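Side-chain contacts in octopine dehydrogenase (PDB 3C7A), which catalyses the NADH-dependent reductive condensation of L-arginine with pyruvate to D-octopine, and the reverse oxidation: residues A36-R41 with K151-K156; K44-D49 with K66-V71. All coordinates share one frame; numbering follows the deposited sequence.

Interaction 1 (A36-R41 with K151-K156); sequences ADEAER and KEFGRK. With NAD (nicotinamide-adenine-dinucleotide), chain B.
Phe153 reaches from the 151-156 loop to the first turn of helix 38-46, where the edge of its ring meets Arg41 and Glu38. Packing is all that passes directly between the two segments. Phe153 CE1 lies 4.1 Å from the backbone carbon C of Arg41 and 4.2 Å from Arg41 CB, while Phe153 CZ comes to 4.5 Å from Glu38 CG; the carbonyl carbon of Arg41 and Glu38 CG both come in at the ring edge, near its plane. CG of Phe153 stands anti to its own backbone N (chi1 177°), which carries the ring out toward the helix. Beyond CB the arginine bends at chi2 (-75°) and its guanidinium leads away from the loop.

The polar end of Glu38 is turned to the cofactor. Glu38 follows the second strand of the Rossmann-type NAD-binding domain, the usual place for the acidic residue that holds the adenosine ribose. Its carboxylate spans both ribose hydroxyls: O2B of NAD donates to Glu38 OE1 at 3.0 Å, and Glu38 OE2 lies 3.1 Å from NAD O3B. Thr33 also bonds OE1, a second-shell contact that would limit rotation of the carboxylate. With an alanine here the ribose diol would probably lose its carboxylate partner, the Thr33 hydroxyl would lose this bond, and a gap would open beside Phe153 CZ. Next to the ring, Arg155 and Lys156 both face Glu152 in a classic beta bulge, with Glu152 O accepting from both of their amides.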
loop_
_atom_site.group_PDB
_atom_site.type_symbol
_atom_site.label_atom_id
_atom_site.label_comp_id
_atom_site.label_asym_id
_atom_site.label_seq_id
_atom_site.Cartn_x
_atom_site.Cartn_y
_atom_site.Cartn_z
ATOM N N ALA A 36 -20.651 0.765 8.820
ATOM C CA ALA A 36 -21.998 1.066 9.334
ATOM C C ALA A 36 -23.044 1.126 8.210
ATOM O O ALA A 36 -23.180 0.166 7.447
ATOM C CB ALA A 36 -21.996 2.351 10.182
ATOM N N ASP A 37 -23.764 2.244 8.104
ATOM C CA ASP A 37 -24.788 2.422 7.065
ATOM C C ASP A 37 -24.352 3.403 5.961
ATOM O O ASP A 37 -25.157 4.209 5.478
ATOM C CB ASP A 37 -26.122 2.871 7.686
ATOM C CG ASP A 37 -26.638 1.906 8.751
ATOM O OD1 ASP A 37 -26.915 0.729 8.425
ATOM O OD2 ASP A 37 -26.784 2.334 9.916
ATOM N N GLU A 38 -23.082 3.318 5.557
ATOM C CA GLU A 38 -22.502 4.216 4.543
ATOM C C GLU A 38 -23.151 4.084 3.154
ATOM O O GLU A 38 -23.240 5.070 2.412
ATOM C CB GLU A 38 -20.980 4.009 4.446
ATOM C CG GLU A 38 -20.207 5.185 3.835
ATOM C CD GLU A 38 -18.689 5.002 3.872
ATOM O OE1 GLU A 38 -18.195 3.914 3.499
ATOM O OE2 GLU A 38 -17.985 5.957 4.265
ATOM N N ALA A 39 -23.601 2.875 2.814
ATOM C CA ALA A 39 -24.230 2.602 1.513
ATOM C C ALA A 39 -25.582 3.302 1.328
ATOM O O ALA A 39 -25.875 3.811 0.243
ATOM C CB ALA A 39 -24.366 1.097 1.284
ATOM N N GLU A 40 -26.396 3.318 2.384
ATOM C CA GLU A 40 -27.690 4.012 2.368
ATOM C C GLU A 40 -27.540 5.534 2.277
ATOM O O GLU A 40 -28.360 6.205 1.645
ATOM C CB GLU A 40 -28.536 3.638 3.593
ATOM C CG GLU A 40 -29.158 2.245 3.532
ATOM C CD GLU A 40 -30.280 2.050 4.542
ATOM O OE1 GLU A 40 -31.238 2.856 4.543
ATOM O OE2 GLU A 40 -30.211 1.082 5.329
ATOM N N ARG A 41 -26.492 6.066 2.910
ATOM C CA ARG A 41 -26.181 7.502 2.863
ATOM C C ARG A 41 -25.799 7.965 1.454
ATOM O O ARG A 41 -26.201 9.051 1.024
ATOM C CB ARG A 41 -25.056 7.855 3.848
ATOM C CG ARG A 41 -25.382 7.643 5.328
ATOM C CD ARG A 41 -26.304 8.726 5.889
ATOM N NE ARG A 41 -26.318 8.719 7.354
ATOM C CZ ARG A 41 -27.254 9.289 8.110
ATOM N NH1 ARG A 41 -28.283 9.919 7.554
ATOM N NH2 ARG A 41 -27.165 9.224 9.432
ATOM N N LYS A 151 -15.094 16.560 -3.246
ATOM C CA LYS A 151 -15.639 17.919 -3.152
ATOM C C LYS A 151 -17.041 17.947 -2.528
ATOM O O LYS A 151 -17.383 18.881 -1.797
ATOM C CB LYS A 151 -15.666 18.595 -4.531
ATOM C CG LYS A 151 -14.309 18.678 -5.246
ATOM C CD LYS A 151 -13.293 19.551 -4.504
ATOM C CE LYS A 151 -13.591 21.038 -4.660
ATOM N NZ LYS A 151 -12.581 21.878 -3.954
ATOM N N GLU A 152 -17.841 16.927 -2.835
ATOM C CA GLU A 152 -19.198 16.781 -2.302
ATOM C C GLU A 152 -19.525 15.291 -2.184
ATOM O O GLU A 152 -19.495 14.569 -3.184
ATOM C CB GLU A 152 -20.210 17.497 -3.210
ATOM C CG GLU A 152 -21.664 17.424 -2.746
ATOM C CD GLU A 152 -22.612 18.269 -3.590
ATOM O OE1 GLU A 152 -22.253 18.641 -4.729
ATOM O OE2 GLU A 152 -23.728 18.561 -3.111
ATOM N N PHE A 153 -19.831 14.840 -0.966
ATOM C CA PHE A 153 -20.034 13.410 -0.681
ATOM C C PHE A 153 -21.094 12.747 -1.566
ATOM O O PHE A 153 -22.261 13.148 -1.573
ATOM C CB PHE A 153 -20.348 13.173 0.807
ATOM C CG PHE A 153 -20.647 11.729 1.148
ATOM C CD1 PHE A 153 -21.962 11.292 1.299
ATOM C CD2 PHE A 153 -19.613 10.807 1.313
ATOM C CE1 PHE A 153 -22.246 9.961 1.608
ATOM C CE2 PHE A 153 -19.887 9.472 1.625
ATOM C CZ PHE A 153 -21.206 9.050 1.773
ATOM N N GLY A 154 -20.658 11.732 -2.310
ATOM C CA GLY A 154 -21.541 10.924 -3.149
ATOM C C GLY A 154 -21.912 11.532 -4.491
ATOM O O GLY A 154 -22.700 10.946 -5.237
ATOM N N ARG A 155 -21.341 12.695 -4.808
ATOM C CA ARG A 155 -21.747 13.459 -5.993
ATOM C C ARG A 155 -20.599 13.969 -6.879
ATOM O O ARG A 155 -20.728 13.973 -8.106
ATOM C CB ARG A 155 -22.663 14.627 -5.590
ATOM C CG ARG A 155 -24.019 14.204 -5.012
ATOM C CD ARG A 155 -24.865 15.399 -4.571
ATOM N NE ARG A 155 -25.298 16.228 -5.698
ATOM C CZ ARG A 155 -26.398 16.019 -6.418
ATOM N NH1 ARG A 155 -27.207 15.001 -6.145
ATOM N NH2 ARG A 155 -26.691 16.836 -7.422
ATOM N N LYS A 156 -19.492 14.398 -6.269
ATOM C CA LYS A 156 -18.404 15.051 -7.016
ATOM C C LYS A 156 -17.006 14.793 -6.437
ATOM O O LYS A 156 -16.810 14.861 -5.223
ATOM C CB LYS A 156 -18.661 16.561 -7.100
ATOM C CG LYS A 156 -17.949 17.271 -8.248
ATOM C CD LYS A 156 -18.089 18.793 -8.149
ATOM C CE LYS A 156 -19.505 19.274 -8.470
ATOM N NZ LYS A 156 -19.827 19.179 -9.925
HETATM P PA NAD B . -9.682 7.420 2.602
HETATM O O1A NAD B . -9.161 7.976 3.871
HETATM O O2A NAD B . -10.348 8.473 1.801
HETATM O O5B NAD B . -10.700 6.202 2.909
HETATM C C5B NAD B . -11.794 6.345 3.797
HETATM C C4B NAD B . -12.723 5.138 3.679
HETATM O O4B NAD B . -12.203 4.036 4.406
HETATM C C3B NAD B . -14.112 5.397 4.249
HETATM O O3B NAD B . -15.018 5.853 3.271
HETATM C C2B NAD B . -14.529 4.053 4.818
HETATM O O2B NAD B . -15.241 3.290 3.869
HETATM C C1B NAD B . -13.213 3.367 5.144
HETATM N N9A NAD B . -12.981 3.489 6.599
HETATM C C8A NAD B . -12.344 4.529 7.234
HETATM N N7A NAD B . -12.340 4.291 8.565
HETATM C C5A NAD B . -12.966 3.116 8.794
HETATM C C6A NAD B . -13.230 2.416 9.968
HETATM N N6A NAD B . -13.070 3.025 11.142
HETATM N N1A NAD B . -13.904 1.207 9.903
HETATM C C2A NAD B . -14.308 0.703 8.678
HETATM N N3A NAD B . -14.040 1.410 7.517
HETATM C C4A NAD B . -13.377 2.598 7.570
HETATM O O3 NAD B . -8.460 6.728 1.794
HETATM P PN NAD B . -8.064 7.132 0.281
HETATM O O1N NAD B . -7.751 8.579 0.252
HETATM O O2N NAD B . -9.084 6.588 -0.646
HETATM O O5D NAD B . -6.672 6.355 0.020
HETATM C C5D NAD B . -6.535 4.952 0.119
HETATM C C4D NAD B . -5.057 4.583 0.276
HETATM O O4D NAD B . -4.276 5.138 -0.775
HETATM C C3D NAD B . -4.482 5.100 1.589
HETATM O O3D NAD B . -3.745 4.072 2.210
HETATM C C2D NAD B . -3.578 6.251 1.180
HETATM O O2D NAD B . -2.451 6.350 2.020
HETATM C C1D NAD B . -3.199 5.908 -0.257
HETATM N N1N NAD B . -2.916 7.097 -1.098
HETATM C C2N NAD B . -3.818 8.130 -1.216
HETATM C C3N NAD B . -3.530 9.239 -2.019
HETATM C C7N NAD B . -4.610 10.241 -2.340
HETATM O O7N NAD B . -4.300 11.340 -3.029
HETATM N N7N NAD B . -5.934 10.009 -1.910
HETATM C C4N NAD B . -2.312 9.288 -2.704
HETATM C C5N NAD B . -1.404 8.236 -2.584
HETATM C C6N NAD B . -1.724 7.145 -1.777
#

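Interaction 2 (K44-D49 with K66-V71)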
loop_
_atom_site.group_PDB
_atom_site.type_symbol
_atom_site.label_atom_id
_atom_site.label_comp_id
_atom_site.label_asym_id
_atom_site.label_seq_id
_atom_site.Cartn_x
_atom_site.Cartn_y
_atom_site.Cartn_z
ATOM N N LYS A 44 -28.997 7.972 -1.062
ATOM C CA LYS A 44 -29.938 9.065 -0.792
ATOM C C LYS A 44 -29.428 10.418 -1.302
ATOM O O LYS A 44 -30.210 11.238 -1.794
ATOM C CB LYS A 44 -30.243 9.137 0.710
ATOM C CG LYS A 44 -31.679 9.527 1.055
ATOM C CD LYS A 44 -31.863 11.035 1.141
ATOM C CE LYS A 44 -33.301 11.397 1.475
ATOM N NZ LYS A 44 -33.500 12.871 1.499
ATOM N N ALA A 45 -28.120 10.641 -1.189
ATOM C CA ALA A 45 -27.496 11.899 -1.612
ATOM C C ALA A 45 -27.417 12.059 -3.135
ATOM O O ALA A 45 -27.541 13.175 -3.649
ATOM C CB ALA A 45 -26.113 12.043 -0.987
ATOM N N LEU A 46 -27.213 10.950 -3.847
ATOM C CA LEU A 46 -27.105 10.973 -5.311
ATOM C C LEU A 46 -28.466 11.117 -6.005
ATOM O O LEU A 46 -28.606 11.896 -6.951
ATOM C CB LEU A 46 -26.357 9.731 -5.827
ATOM C CG LEU A 46 -26.116 9.581 -7.338
ATOM C CD1 LEU A 46 -25.168 10.648 -7.876
ATOM C CD2 LEU A 46 -25.591 8.188 -7.670
ATOM N N GLY A 47 -29.457 10.357 -5.537
ATOM C CA GLY A 47 -30.806 10.389 -6.105
ATOM C C GLY A 47 -30.869 9.868 -7.530
ATOM O O GLY A 47 -30.399 8.764 -7.818
ATOM N N ALA A 48 -31.444 10.674 -8.422
ATOM C CA ALA A 48 -31.588 10.312 -9.834
ATOM C C ALA A 48 -30.493 10.905 -10.732
ATOM O O ALA A 48 -30.513 10.711 -11.951
ATOM C CB ALA A 48 -32.975 10.711 -10.344
ATOM N N ASP A 49 -29.542 11.616 -10.125
ATOM C CA ASP A 49 -28.478 12.310 -10.864
ATOM C C ASP A 49 -27.282 11.407 -11.208
ATOM O O ASP A 49 -27.227 10.248 -10.789
ATOM C CB ASP A 49 -28.005 13.547 -10.084
ATOM C CG ASP A 49 -29.114 14.575 -9.868
ATOM O OD1 ASP A 49 -30.052 14.650 -10.694
ATOM O OD2 ASP A 49 -29.040 15.321 -8.866
ATOM N N LYS A 66 -19.142 11.715 -16.695
ATOM C CA LYS A 66 -20.404 11.418 -15.995
ATOM C C LYS A 66 -20.914 9.993 -16.251
ATOM O O LYS A 66 -20.935 9.535 -17.396
ATOM C CB LYS A 66 -21.488 12.433 -16.380
ATOM C CG LYS A 66 -21.231 13.857 -15.897
ATOM C CD LYS A 66 -22.398 14.777 -16.229
ATOM C CE LYS A 66 -22.143 16.191 -15.732
ATOM N NZ LYS A 66 -23.329 17.076 -15.917
ATOM N N SER A 67 -21.331 9.309 -15.181
ATOM C CA SER A 67 -21.843 7.929 -15.258
ATOM C C SER A 67 -22.715 7.534 -14.052
ATOM O O SER A 67 -22.835 8.294 -13.087
ATOM C CB SER A 67 -20.686 6.932 -15.418
ATOM O OG SER A 67 -19.828 6.954 -14.290
ATOM N N ARG A 68 -23.313 6.342 -14.121
ATOM C CA ARG A 68 -24.139 5.793 -13.035
ATOM C C ARG A 68 -23.911 4.286 -12.824
ATOM O O ARG A 68 -24.122 3.495 -13.746
ATOM C CB ARG A 68 -25.629 6.059 -13.295
ATOM C CG ARG A 68 -26.145 7.392 -12.762
ATOM C CD ARG A 68 -27.598 7.653 -13.176
ATOM N NE ARG A 68 -28.548 6.703 -12.589
ATOM C CZ ARG A 68 -29.159 6.861 -11.415
ATOM N NH1 ARG A 68 -28.927 7.936 -10.669
ATOM N NH2 ARG A 68 -30.006 5.937 -10.980
ATOM N N PRO A 69 -23.478 3.888 -11.607
ATOM C CA PRO A 69 -23.299 2.473 -11.252
ATOM C C PRO A 69 -24.621 1.702 -11.162
ATOM O O PRO A 69 -25.682 2.308 -10.986
ATOM C CB PRO A 69 -22.632 2.533 -9.869
ATOM C CG PRO A 69 -22.144 3.945 -9.717
ATOM C CD PRO A 69 -23.110 4.775 -10.490
ATOM N N LYS A 70 -24.541 0.376 -11.278
ATOM C CA LYS A 70 -25.713 -0.506 -11.237
ATOM C C LYS A 70 -26.364 -0.575 -9.846
ATOM O O LYS A 70 -27.586 -0.447 -9.726
ATOM C CB LYS A 70 -25.343 -1.912 -11.740
ATOM C CG LYS A 70 -26.477 -2.945 -11.732
ATOM C CD LYS A 70 -27.430 -2.760 -12.903
ATOM C CE LYS A 70 -28.553 -3.784 -12.867
ATOM N NZ LYS A 70 -29.545 -3.555 -13.957
ATOM N N VAL A 71 -25.547 -0.774 -8.810
ATOM C CA VAL A 71 -26.039 -0.880 -7.428
ATOM C C VAL A 71 -24.983 -0.472 -6.386
ATOM O O VAL A 71 -23.783 -0.676 -6.593
ATOM C CB VAL A 71 -26.622 -2.308 -7.131
ATOM C CG1 VAL A 71 -25.529 -3.378 -7.138
ATOM C CG2 VAL A 71 -27.413 -2.326 -5.821
#
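Leu46 to Asp49 form a type II' beta turn at the C-terminal end of helix 38-46, with Gly47 leaving helical geometry at positive phi (66°) and Arg68, just past strand 62-67, facing the turn. A weak bond from Asp49 N to Leu46 O, 3.3 Å, closes the turn.

The arginine does nearly all the touching. Its chain is extended at chi2 and bent at chi3 (65°), which brings NH1 to the backbone carbonyls. Arg68 NH1 donates to Asp49 O at 2.9 Å; the oxygen lies almost in the guanidinium plane, whereas the donor is tilted 30° from the plane of the carbonyl. The same nitrogen gives a straighter but longer, weak bond to Gly47 O at 3.3 Å, also at the guanidinium edge. The aliphatic part of the arm lies against the same turn, with Arg68 CD 3.5 Å from Asp49 O, and Leu46 CD2 approaches NH1 obliquely.

The carboxylate of Asp49 is turned to Arg155, its salt-bridge partner, rather than to Arg68. Across this contact the guanidinium is gripped through NH1 by two main-chain oxygens, one of them weakly, so the contact probably depends more on the course of the turn than on its side chains.

How the interactions relate
From the N terminus the chain runs through strand 27-32 into helix 38-46, whose first turn supplies one side of interaction 1 and whose last turn leads into interaction 2. Interaction 2 closes first, around the antiparallel hairpin of strands 51-56 and 62-67. The chain then passes through most of the parallel strands before 151-156 returns to close the much longer loop of interaction 1, inside which interaction 2 is nested. The two meet at Arg155, which donates from NH1 to Ala45 O and forms a salt bridge through NH2 with Asp49 OD2. Helix 38-46 is thus tied to the hairpin exit and to the loop between strands 146-150 and 156-171.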